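Ferrichrome ABC transporter substrate-binding protein (Staphylococcus pseudintermedius, PDB 5FLY) probably binds ferric hydroxamate siderophores such as ferrichrome and delivers them to an ABC transporter for iron uptake, as a class III solute-binding protein. Local coordinates at residues 55-59 and 255-261; 218-224 and 248-254; 38-44 and 120-126. All coordinates share one frame; numbering follows the deposited sequence.

Contact 1 of 3, residues 55-59 and 255-261; sequences QSPVL and SVYWYND. With 7PG (2,5,8,11,14,17,20,23-octaoxapentacosan-25-ol), chain P.
Ser56 lies against the backbone of Ser255, its CA 3.4 Å from Ser255 O in a CA-H...O contact, and its hydroxyl, which caps its own helix, also reaches Val256 O through a water. The segments share no direct hydrogen bond; this water provides the polar link. It donates to Val256 O at 2.7 Å, hydrogen-bonds Ser56 OG, and sits at the edge of the Tyr259 ring, in the ring plane. Ser56 is the N-cap of the helix that starts at Pro57. With its OG anti to the backbone N (chi1 161°), the hydroxyl turns back over the first helical turn and accepts an almost straight bond from Leu59 N (3.1 Å), plus a weak one from Val58 N. The same oxygen thus serves the helix end and the water bridge together.

Around this polar centre the side chains interlock. Pro57 CG rests against Val256 CG2, and Val58 CG2 meets the other branch, CG1, at 3.9 Å, both pairs crossing at about a right angle. Leu59 divides its two methyls: CD1 makes a CH-pi contact over one face of Tyr259, 3.9 Å from the ring centroid, and CD2 touches both carboxylate oxygens of Asp261, the side chains passing in opposite directions. Asp261 OD1 hydrogen-bonds Thr264 OG1. Trp258 CB lies over the other face of Tyr259, toward the rim.

Trp258 and Tyr259 belong to the pocket that holds the bound polyether, which probably occupies the site where a siderophore would bind. Ether oxygen O1 lies 3.5 Å above the indole plane, over its centre, and Ser255 CA backs the opposite face; Trp258 NE1 hydrogen-bonds Glu162 OE2.

The contact joins the start of helix 57-62 to helix 254-257 and the residues that lead into helix 262-278, whose Tyr263 and Thr264 touch Val58 and Tyr259.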
loop_
_atom_site.group_PDB
_atom_site.type_symbol
_atom_site.label_atom_id
_atom_site.label_comp_id
_atom_site.label_asym_id
_atom_site.label_seq_id
_atom_site.Cartn_x
_atom_site.Cartn_y
_atom_site.Cartn_z
ATOM N N GLN A 55 -2.180 12.897 5.020
ATOM C CA GLN A 55 -0.825 13.053 4.517
ATOM C C GLN A 55 -0.663 12.487 3.104
ATOM O O GLN A 55 0.344 12.753 2.458
ATOM C CB GLN A 55 0.163 12.405 5.480
ATOM C CG GLN A 55 0.345 13.233 6.747
ATOM C CD GLN A 55 0.171 12.422 8.009
ATOM O OE1 GLN A 55 0.808 11.379 8.190
ATOM N NE2 GLN A 55 -0.684 12.904 8.900
ATOM N N SER A 56 -1.645 11.720 2.633
ATOM C CA SER A 56 -1.701 11.306 1.225
ATOM C C SER A 56 -2.605 12.229 0.413
ATOM O O SER A 56 -3.779 12.395 0.750
ATOM C CB SER A 56 -2.216 9.875 1.086
ATOM O OG SER A 56 -2.671 9.655 -0.247
ATOM N N PRO A 57 -2.072 12.831 -0.671
ATOM C CA PRO A 57 -2.933 13.715 -1.460
ATOM C C PRO A 57 -4.118 12.961 -2.037
ATOM O O PRO A 57 -5.191 13.540 -2.214
ATOM C CB PRO A 57 -2.005 14.222 -2.568
ATOM C CG PRO A 57 -0.622 14.044 -2.016
ATOM C CD PRO A 57 -0.680 12.829 -1.161
ATOM N N VAL A 58 -3.919 11.674 -2.300
ATOM C CA VAL A 58 -4.956 10.834 -2.880
ATOM C C VAL A 58 -6.080 10.616 -1.880
ATOM O O VAL A 58 -7.244 10.869 -2.180
ATOM C CB VAL A 58 -4.395 9.465 -3.313
ATOM C CG1 VAL A 58 -5.513 8.568 -3.872
ATOM C CG2 VAL A 58 -3.268 9.652 -4.346
ATOM N N LEU A 59 -5.737 10.119 -0.699
ATOM C CA LEU A 59 -6.759 9.815 0.296
ATOM C C LEU A 59 -7.356 11.074 0.932
ATOM O O LEU A 59 -8.523 11.072 1.287
ATOM C CB LEU A 59 -6.194 8.901 1.385
ATOM C CG LEU A 59 -5.612 7.576 0.887
ATOM C CD1 LEU A 59 -5.026 6.790 2.055
ATOM C CD2 LEU A 59 -6.649 6.743 0.150
ATOM N N SER A 255 4.332 10.351 -0.696
ATOM C CA SER A 255 3.061 10.549 0.010
ATOM C C SER A 255 1.897 10.046 -0.835
ATOM O O SER A 255 0.867 9.663 -0.291
ATOM C CB SER A 255 2.858 12.016 0.383
ATOM O OG SER A 255 2.581 12.830 -0.741
ATOM N N VAL A 256 2.069 10.058 -2.157
ATOM C CA VAL A 256 1.070 9.507 -3.061
ATOM C C VAL A 256 1.179 7.987 -3.104
ATOM O O VAL A 256 0.174 7.282 -3.169
ATOM C CB VAL A 256 1.238 10.082 -4.488
ATOM C CG1 VAL A 256 0.422 9.288 -5.515
ATOM C CG2 VAL A 256 0.828 11.542 -4.510
ATOM N N TYR A 257 2.411 7.486 -3.061
ATOM C CA TYR A 257 2.700 6.074 -3.344
ATOM C C TYR A 257 2.661 5.116 -2.145
ATOM O O TYR A 257 2.775 3.906 -2.331
ATOM C CB TYR A 257 4.080 5.974 -4.004
ATOM C CG TYR A 257 4.064 6.117 -5.505
ATOM C CD1 TYR A 257 3.785 7.338 -6.114
ATOM C CD2 TYR A 257 4.318 5.027 -6.317
ATOM C CE1 TYR A 257 3.761 7.459 -7.488
ATOM C CE2 TYR A 257 4.293 5.137 -7.689
ATOM C CZ TYR A 257 4.016 6.364 -8.266
ATOM O OH TYR A 257 3.998 6.489 -9.628
ATOM N N TRP A 258 2.519 5.627 -0.926
ATOM C CA TRP A 258 2.596 4.744 0.242
ATOM C C TRP A 258 1.558 3.628 0.237
ATOM O O TRP A 258 1.850 2.516 0.673
ATOM C CB TRP A 258 2.429 5.518 1.545
ATOM C CG TRP A 258 3.625 6.296 1.965
ATOM C CD1 TRP A 258 4.934 5.940 1.812
ATOM C CD2 TRP A 258 3.619 7.583 2.585
ATOM N NE1 TRP A 258 5.749 6.934 2.308
ATOM C CE2 TRP A 258 4.962 7.953 2.787
ATOM C CE3 TRP A 258 2.601 8.464 2.994
ATOM C CZ2 TRP A 258 5.318 9.160 3.380
ATOM C CZ3 TRP A 258 2.965 9.672 3.584
ATOM C CH2 TRP A 258 4.308 10.004 3.768
ATOM N N TYR A 259 0.341 3.930 -0.205
ATOM C CA TYR A 259 -0.793 3.018 -0.002
ATOM C C TYR A 259 -1.044 2.076 -1.198
ATOM O O TYR A 259 -0.418 2.212 -2.251
ATOM C CB TYR A 259 -2.039 3.855 0.352
ATOM C CG TYR A 259 -1.822 4.544 1.685
ATOM C CD1 TYR A 259 -1.883 3.814 2.859
ATOM C CD2 TYR A 259 -1.487 5.888 1.764
ATOM C CE1 TYR A 259 -1.651 4.402 4.086
ATOM C CE2 TYR A 259 -1.242 6.489 3.001
ATOM C CZ TYR A 259 -1.324 5.732 4.150
ATOM O OH TYR A 259 -1.086 6.300 5.382
ATOM N N ASN A 260 -1.934 1.098 -1.017
ATOM C CA ASN A 260 -2.246 0.140 -2.076
ATOM C C ASN A 260 -3.748 -0.114 -2.205
ATOM O O ASN A 260 -4.170 -1.157 -2.679
ATOM C CB ASN A 260 -1.483 -1.192 -1.866
ATOM C CG ASN A 260 -1.807 -1.896 -0.542
ATOM O OD1 ASN A 260 -2.738 -1.544 0.177
ATOM N ND2 ASN A 260 -1.018 -2.920 -0.228
ATOM N N ASP A 261 -4.534 0.867 -1.769
ATOM C CA ASP A 261 -5.983 0.879 -1.978
ATOM C C ASP A 261 -6.338 1.188 -3.448
ATOM O O ASP A 261 -5.511 1.701 -4.205
ATOM C CB ASP A 261 -6.594 1.934 -1.081
ATOM C CG ASP A 261 -6.113 3.304 -1.455
ATOM O OD1 ASP A 261 -5.015 3.686 -0.992
ATOM O OD2 ASP A 261 -6.794 3.966 -2.288
HETATM C C2 7PG P . 3.196 5.335 6.074
HETATM O O1 7PG P . 4.159 6.344 5.934
HETATM C C3 7PG P . 5.430 5.858 5.611
HETATM C C4 7PG P . 6.309 5.821 6.858
HETATM O O2 7PG P . 7.663 5.695 6.515
HETATM C C5 7PG P . 7.954 4.622 5.668
HETATM C C6 7PG P . 9.300 3.989 6.007
HETATM O O3 7PG P . 9.236 2.607 5.776
HETATM C C7 7PG P . 8.739 1.824 6.827
HETATM C C8 7PG P . 8.434 0.418 6.303
HETATM O O4 7PG P . 7.803 -0.396 7.260
HETATM C C9 7PG P . 6.593 0.102 7.739
HETATM C C10 7PG P . 5.621 -0.986 8.203
HETATM O O5 7PG P . 4.327 -0.496 7.957
HETATM C C11 7PG P . 3.260 -1.404 8.009
HETATM C C12 7PG P . 2.087 -0.845 7.197
HETATM O O6 7PG P . 1.773 -1.703 6.130
HETATM C C13 7PG P . 2.274 -1.372 4.864
HETATM C C14 7PG P . 1.574 -0.128 4.329
HETATM O O7 7PG P . 1.277 -0.330 2.977
HETATM C C15 7PG P . 0.148 0.357 2.506
HETATM O O HOH W 1 -2.029 7.345 -1.535
#

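Contact 2 of 3, residues 218-224 and 248-254; sequences VIITAKA and YAFNVDS
Ile220 CG1 lies over one face of the Phe250 ring, 4.0 Å from its centroid, and the two side chains run side by side in the same direction. Phe250 CG stands between the backbone N and the carbonyl carbon (chi1 61°), which brings the ring end back over the neighbouring strand, where CZ approaches Ile220 CG1 to 3.6 Å. Further along this face, Ile220 CG2 packs on Val252 CG1, and Ala222 CB on Val252 CG2. Thr221 and Asn251 pair on the other face, Thr221 CB being 3.4 Å from Asn251 OD1.

The backbones set this register. Strands 218-223 and 249-253 run parallel, linked through helices 236-239 and 242-245 in a beta-alpha-beta crossover within the mixed sheet. Six hydrogen bonds alternate between them, among them Val252 N to Thr221 O at 2.8 Å; the last, from Ser254 N to Lys223 O, forms where segment 248-254 turns into helix 254-257.

Beyond the pair, Ile220 and Ala222 hydrogen-bond through their backbones to strand 158-164, so 218-223 is an inner strand; 249-253 is the outermost strand on that side of the sheet. Leu272 and Gln275 of helix 262-278 pack on the Ile220, Phe250 and Val252 face.

Chemically, that face meets the helix mostly with aliphatic and aromatic carbon, whereas on the other Asn251 OD1 accepts from Gln233. Backbone bonds hold the strands together, while at the strand end the ammonium of Lys223 is met by the carbonyls of Ala224 (NZ to O 2.9 Å) and Ala227.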
loop_
_atom_site.group_PDB
_atom_site.type_symbol
_atom_site.label_atom_id
_atom_site.label_comp_id
_atom_site.label_asym_id
_atom_site.label_seq_id
_atom_site.Cartn_x
_atom_site.Cartn_y
_atom_site.Cartn_z
ATOM N N VAL A 218 15.829 -1.025 -13.561
ATOM C CA VAL A 218 15.126 0.238 -13.362
ATOM C C VAL A 218 15.146 0.515 -11.864
ATOM O O VAL A 218 14.915 -0.396 -11.062
ATOM C CB VAL A 218 13.672 0.187 -13.872
ATOM C CG1 VAL A 218 12.934 1.475 -13.530
ATOM C CG2 VAL A 218 13.626 -0.088 -15.376
ATOM N N ILE A 219 15.441 1.759 -11.485
ATOM C CA ILE A 219 15.447 2.138 -10.077
ATOM C C ILE A 219 14.522 3.309 -9.822
ATOM O O ILE A 219 14.682 4.386 -10.378
ATOM C CB ILE A 219 16.848 2.508 -9.578
ATOM C CG1 ILE A 219 17.837 1.378 -9.863
ATOM C CG2 ILE A 219 16.792 2.849 -8.061
ATOM C CD1 ILE A 219 19.270 1.764 -9.584
ATOM N N ILE A 220 13.567 3.074 -8.941
ATOM C CA ILE A 220 12.574 4.063 -8.599
ATOM C C ILE A 220 12.801 4.470 -7.163
ATOM O O ILE A 220 12.882 3.613 -6.287
ATOM C CB ILE A 220 11.160 3.530 -8.796
ATOM C CG1 ILE A 220 10.946 3.159 -10.273
ATOM C CG2 ILE A 220 10.135 4.560 -8.306
ATOM C CD1 ILE A 220 9.681 2.358 -10.521
ATOM N N THR A 221 12.925 5.783 -6.946
ATOM C CA THR A 221 13.090 6.351 -5.611
ATOM C C THR A 221 11.838 7.113 -5.180
ATOM O O THR A 221 11.451 8.111 -5.788
ATOM C CB THR A 221 14.306 7.281 -5.545
ATOM O OG1 THR A 221 15.476 6.516 -5.831
ATOM C CG2 THR A 221 14.443 7.932 -4.150
ATOM N N ALA A 222 11.211 6.615 -4.124
ATOM C CA ALA A 222 10.078 7.285 -3.507
ATOM C C ALA A 222 10.596 8.274 -2.482
ATOM O O ALA A 222 11.342 7.890 -1.584
ATOM C CB ALA A 222 9.152 6.289 -2.863
ATOM N N LYS A 223 10.227 9.538 -2.641
ATOM C CA LYS A 223 10.676 10.582 -1.725
ATOM C C LYS A 223 9.648 11.689 -1.623
ATOM O O LYS A 223 8.751 11.816 -2.465
ATOM C CB LYS A 223 12.013 11.167 -2.175
ATOM C CG LYS A 223 11.966 11.846 -3.545
ATOM C CD LYS A 223 13.315 12.463 -3.923
ATOM C CE LYS A 223 13.618 13.707 -3.094
ATOM N NZ LYS A 223 12.760 14.859 -3.466
ATOM N N ALA A 224 9.774 12.485 -0.572
ATOM C CA ALA A 224 8.906 13.643 -0.424
ATOM C C ALA A 224 9.218 14.684 -1.481
ATOM O O ALA A 224 10.365 14.928 -1.823
ATOM C CB ALA A 224 9.048 14.245 0.955
ATOM N N TYR A 248 17.555 4.978 -16.567
ATOM C CA TYR A 248 16.388 4.215 -16.170
ATOM C C TYR A 248 16.138 4.394 -14.670
ATOM O O TYR A 248 15.841 3.434 -13.961
ATOM C CB TYR A 248 16.586 2.730 -16.499
ATOM C CG TYR A 248 16.331 2.337 -17.940
ATOM C CD1 TYR A 248 16.136 3.286 -18.935
ATOM C CD2 TYR A 248 16.273 0.993 -18.291
ATOM C CE1 TYR A 248 15.884 2.896 -20.252
ATOM C CE2 TYR A 248 16.032 0.599 -19.598
ATOM C CZ TYR A 248 15.834 1.552 -20.570
ATOM O OH TYR A 248 15.589 1.145 -21.869
ATOM N N ALA A 249 16.272 5.624 -14.189
ATOM C CA ALA A 249 16.087 5.909 -12.769
ATOM C C ALA A 249 15.256 7.173 -12.634
ATOM O O ALA A 249 15.567 8.192 -13.248
ATOM C CB ALA A 249 17.442 6.053 -12.051
ATOM N N PHE A 250 14.180 7.105 -11.858
ATOM C CA PHE A 250 13.336 8.276 -11.647
ATOM C C PHE A 250 12.741 8.259 -10.254
ATOM O O PHE A 250 12.713 7.220 -9.591
ATOM C CB PHE A 250 12.220 8.389 -12.714
ATOM C CG PHE A 250 11.248 7.228 -12.758
ATOM C CD1 PHE A 250 11.479 6.133 -13.587
ATOM C CD2 PHE A 250 10.073 7.253 -12.016
ATOM C CE1 PHE A 250 10.563 5.079 -13.648
ATOM C CE2 PHE A 250 9.165 6.211 -12.077
ATOM C CZ PHE A 250 9.412 5.124 -12.895
ATOM N N ASN A 251 12.310 9.436 -9.819
ATOM C CA ASN A 251 11.685 9.614 -8.518
ATOM C C ASN A 251 10.175 9.638 -8.610
ATOM O O ASN A 251 9.597 10.073 -9.618
ATOM C CB ASN A 251 12.132 10.918 -7.859
ATOM C CG ASN A 251 13.636 11.014 -7.693
ATOM O OD1 ASN A 251 14.319 10.015 -7.540
ATOM N ND2 ASN A 251 14.147 12.237 -7.694
ATOM N N VAL A 252 9.538 9.179 -7.544
ATOM C CA VAL A 252 8.098 9.338 -7.387
ATOM C C VAL A 252 7.780 9.955 -6.018
ATOM O O VAL A 252 8.598 9.922 -5.113
ATOM C CB VAL A 252 7.355 7.995 -7.530
ATOM C CG1 VAL A 252 7.585 7.374 -8.916
ATOM C CG2 VAL A 252 7.793 7.028 -6.444
ATOM N N ASP A 253 6.562 10.486 -5.884
ATOM C CA ASP A 253 6.085 11.170 -4.683
ATOM C C ASP A 253 5.656 10.157 -3.631
ATOM O O ASP A 253 4.621 9.515 -3.781
ATOM C CB ASP A 253 4.913 12.094 -5.053
ATOM C CG ASP A 253 4.411 12.927 -3.886
ATOM O OD1 ASP A 253 4.578 12.541 -2.714
ATOM O OD2 ASP A 253 3.803 13.983 -4.158
ATOM N N SER A 254 6.439 10.017 -2.562
ATOM C CA SER A 254 6.168 8.968 -1.592
ATOM C C SER A 254 4.801 9.122 -0.921
ATOM O O SER A 254 4.163 8.115 -0.641
ATOM C CB SER A 254 7.278 8.908 -0.536
ATOM O OG SER A 254 7.476 10.153 0.077
#

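Contact 3 of 3, residues 38-44 and 120-126; sequences GLKYLDA and MGDIVGK
A Schellman motif closes helix 36-41 where it meets the end of helix 113-124, and the carbonyl of Leu42 in that turn receives Lys126. Asp43, with positive phi, is the C-prime residue: Ala44 N returns to Leu39 O at 2.9 Å and Asp43 N to Lys40 O. Lys126 NZ then donates to Leu42 O at 2.8 Å, nearly along the C=O axis. Extended beyond CG (chi2 175°), the lysine chain spans the gap between the segments, and its CD also passes close to the same carbonyl oxygen. The Asp43 carboxylate stays beyond salt-bridge distance of the ammonium; a water joins them, donating to Asp43 OD2 and accepting from Lys126 NZ at 3.1 Å. The ammonium would also be expected to interact favourably with the carbonyl end of the helix.

Beneath this polar rim the contact is apolar. Leu42 points at the other helix and lays CD1 against its backbone, 3.5 Å from Gly121 N, with Met120 CB and Val124 CG2 nearby. Leu39 meets Met120 at about a right angle, CG to SD 3.7 Å, while its CD2 turns to Val124 CG1. That valine methyl touches both Leu39 CD2 and Ala44 CB, the latter at 3.7 Å, while CG2 reaches Leu42 CD1. In Met120 the bend at chi2 (-58°) turns the sulfur across Leu39, against its CG.

Both helices lie against the parallel sheet: Leu39 touches Val30 and Ala44 touches Ile28 of strand 28-30, while Met120 packs on Phe106 and Ile123 on Ile104 of strand 103-106. Helix 127-152 follows directly after Lys126.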
loop_
_atom_site.group_PDB
_atom_site.type_symbol
_atom_site.label_atom_id
_atom_site.label_comp_id
_atom_site.label_asym_id
_atom_site.label_seq_id
_atom_site.Cartn_x
_atom_site.Cartn_y
_atom_site.Cartn_z
ATOM N N GLY A 38 -9.864 1.536 0.516
ATOM C CA GLY A 38 -10.654 0.428 -0.008
ATOM C C GLY A 38 -12.094 0.428 0.469
ATOM O O GLY A 38 -13.028 0.112 -0.280
ATOM N N LEU A 39 -12.294 0.756 1.737
ATOM C CA LEU A 39 -13.638 0.825 2.272
ATOM C C LEU A 39 -14.393 2.032 1.707
ATOM O O LEU A 39 -15.575 1.943 1.417
ATOM C CB LEU A 39 -13.583 0.872 3.792
ATOM C CG LEU A 39 -13.262 -0.478 4.446
ATOM C CD1 LEU A 39 -12.814 -0.255 5.903
ATOM C CD2 LEU A 39 -14.474 -1.416 4.374
ATOM N N LYS A 40 -13.700 3.157 1.543
ATOM C CA LYS A 40 -14.290 4.362 0.942
ATOM C C LYS A 40 -14.700 4.088 -0.514
ATOM O O LYS A 40 -15.770 4.502 -0.976
ATOM C CB LYS A 40 -13.296 5.515 1.014
ATOM C CG LYS A 40 -13.634 6.741 0.172
ATOM C CD LYS A 40 -14.937 7.373 0.551
ATOM C CE LYS A 40 -15.304 8.524 -0.412
ATOM N NZ LYS A 40 -16.656 9.095 -0.109
ATOM N N TYR A 41 -13.857 3.352 -1.223
ATOM C CA TYR A 41 -14.115 3.028 -2.623
ATOM C C TYR A 41 -15.412 2.233 -2.750
ATOM O O TYR A 41 -16.124 2.316 -3.762
ATOM C CB TYR A 41 -12.937 2.239 -3.196
ATOM C CG TYR A 41 -12.901 2.125 -4.693
ATOM C CD1 TYR A 41 -12.363 3.144 -5.467
ATOM C CD2 TYR A 41 -13.387 0.997 -5.335
ATOM C CE1 TYR A 41 -12.319 3.035 -6.839
ATOM C CE2 TYR A 41 -13.334 0.876 -6.708
ATOM C CZ TYR A 41 -12.808 1.907 -7.455
ATOM O OH TYR A 41 -12.743 1.800 -8.825
ATOM N N LEU A 42 -15.710 1.479 -1.702
ATOM C CA LEU A 42 -16.921 0.666 -1.620
ATOM C C LEU A 42 -18.087 1.384 -0.930
ATOM O O LEU A 42 -19.123 0.761 -0.651
ATOM C CB LEU A 42 -16.621 -0.649 -0.890
ATOM C CG LEU A 42 -15.699 -1.640 -1.618
ATOM C CD1 LEU A 42 -15.324 -2.768 -0.688
ATOM C CD2 LEU A 42 -16.367 -2.193 -2.879
ATOM N N ASP A 43 -17.930 2.692 -0.702
ATOM C CA ASP A 43 -18.938 3.541 -0.066
ATOM C C ASP A 43 -19.373 2.979 1.279
ATOM O O ASP A 43 -20.562 2.984 1.617
ATOM C CB ASP A 43 -20.172 3.725 -0.958
ATOM C CG ASP A 43 -21.086 4.842 -0.465
ATOM O OD1 ASP A 43 -20.570 5.857 0.065
ATOM O OD2 ASP A 43 -22.322 4.704 -0.596
ATOM N N ALA A 44 -18.398 2.504 2.051
ATOM C CA ALA A 44 -18.662 2.047 3.411
ATOM C C ALA A 44 -19.137 3.179 4.320
ATOM O O ALA A 44 -18.838 4.367 4.094
ATOM C CB ALA A 44 -17.421 1.411 4.001
ATOM N N MET A 120 -12.310 -6.255 2.270
ATOM C CA MET A 120 -13.118 -5.061 2.466
ATOM C C MET A 120 -14.512 -5.284 1.916
ATOM O O MET A 120 -15.490 -4.920 2.560
ATOM C CB MET A 120 -12.475 -3.831 1.807
ATOM C CG MET A 120 -11.050 -3.540 2.311
ATOM S SD MET A 120 -10.873 -3.263 4.072
ATOM C CE MET A 120 -10.311 -4.896 4.600
ATOM N N GLY A 121 -14.605 -5.921 0.754
ATOM C CA GLY A 121 -15.898 -6.318 0.212
ATOM C C GLY A 121 -16.694 -7.223 1.142
ATOM O O GLY A 121 -17.922 -7.096 1.278
ATOM N N ASP A 122 -16.004 -8.161 1.782
ATOM C CA ASP A 122 -16.666 -9.077 2.701
ATOM C C ASP A 122 -17.229 -8.337 3.915
ATOM O O ASP A 122 -18.342 -8.618 4.357
ATOM C CB ASP A 122 -15.697 -10.181 3.154
ATOM C CG ASP A 122 -15.318 -11.135 2.026
ATOM O OD1 ASP A 122 -16.093 -11.238 1.041
ATOM O OD2 ASP A 122 -14.253 -11.801 2.129
ATOM N N ILE A 123 -16.468 -7.381 4.442
ATOM C CA ILE A 123 -16.900 -6.612 5.597
ATOM C C ILE A 123 -18.204 -5.883 5.333
ATOM O O ILE A 123 -19.109 -5.921 6.170
ATOM C CB ILE A 123 -15.805 -5.601 6.021
ATOM C CG1 ILE A 123 -14.654 -6.361 6.677
ATOM C CG2 ILE A 123 -16.345 -4.565 7.005
ATOM C CD1 ILE A 123 -13.389 -5.568 6.888
ATOM N N VAL A 124 -18.300 -5.217 4.184
ATOM C CA VAL A 124 -19.443 -4.336 3.918
ATOM C C VAL A 124 -20.509 -4.989 3.049
ATOM O O VAL A 124 -21.517 -4.352 2.728
ATOM C CB VAL A 124 -19.023 -3.019 3.242
ATOM C CG1 VAL A 124 -18.100 -2.223 4.166
ATOM C CG2 VAL A 124 -18.390 -3.275 1.878
ATOM N N GLY A 125 -20.289 -6.243 2.672
ATOM C CA GLY A 125 -21.260 -6.982 1.885
ATOM C C GLY A 125 -21.343 -6.523 0.441
ATOM O O GLY A 125 -22.434 -6.444 -0.135
ATOM N N LYS A 126 -20.193 -6.195 -0.139
ATOM C CA LYS A 126 -20.127 -5.783 -1.542
ATOM C C LYS A 126 -19.085 -6.588 -2.322
ATOM O O LYS A 126 -18.284 -6.053 -3.095
ATOM C CB LYS A 126 -19.854 -4.278 -1.637
ATOM C CG LYS A 126 -21.044 -3.445 -1.150
ATOM C CD LYS A 126 -20.795 -1.959 -1.104
ATOM C CE LYS A 126 -21.994 -1.248 -0.449
ATOM N NZ LYS A 126 -21.795 0.203 -0.255
HETATM O O HOH W 2 -23.599 2.343 -1.513
#

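From the N terminus, contact 3 opens at 38-44, and contact 1 opens soon after at 55-59. Contact 3 closes at 120-126, while contact 1 stays open until 255-261, so the two cross along the chain. Contact 2, between 218-224 and 248-254, is nested within the long loop of contact 1 and comes after contact 3 in series. Contact 3 joins two helices beside the parallel sheet; contact 2 pairs strands in the mixed sheet; contact 1 brings the return chain from that second sheet back to helix 57-62. Tyr257 packs on Val252 between contacts 1 and 2, and Asp261 on Gly38 between contacts 1 and 3.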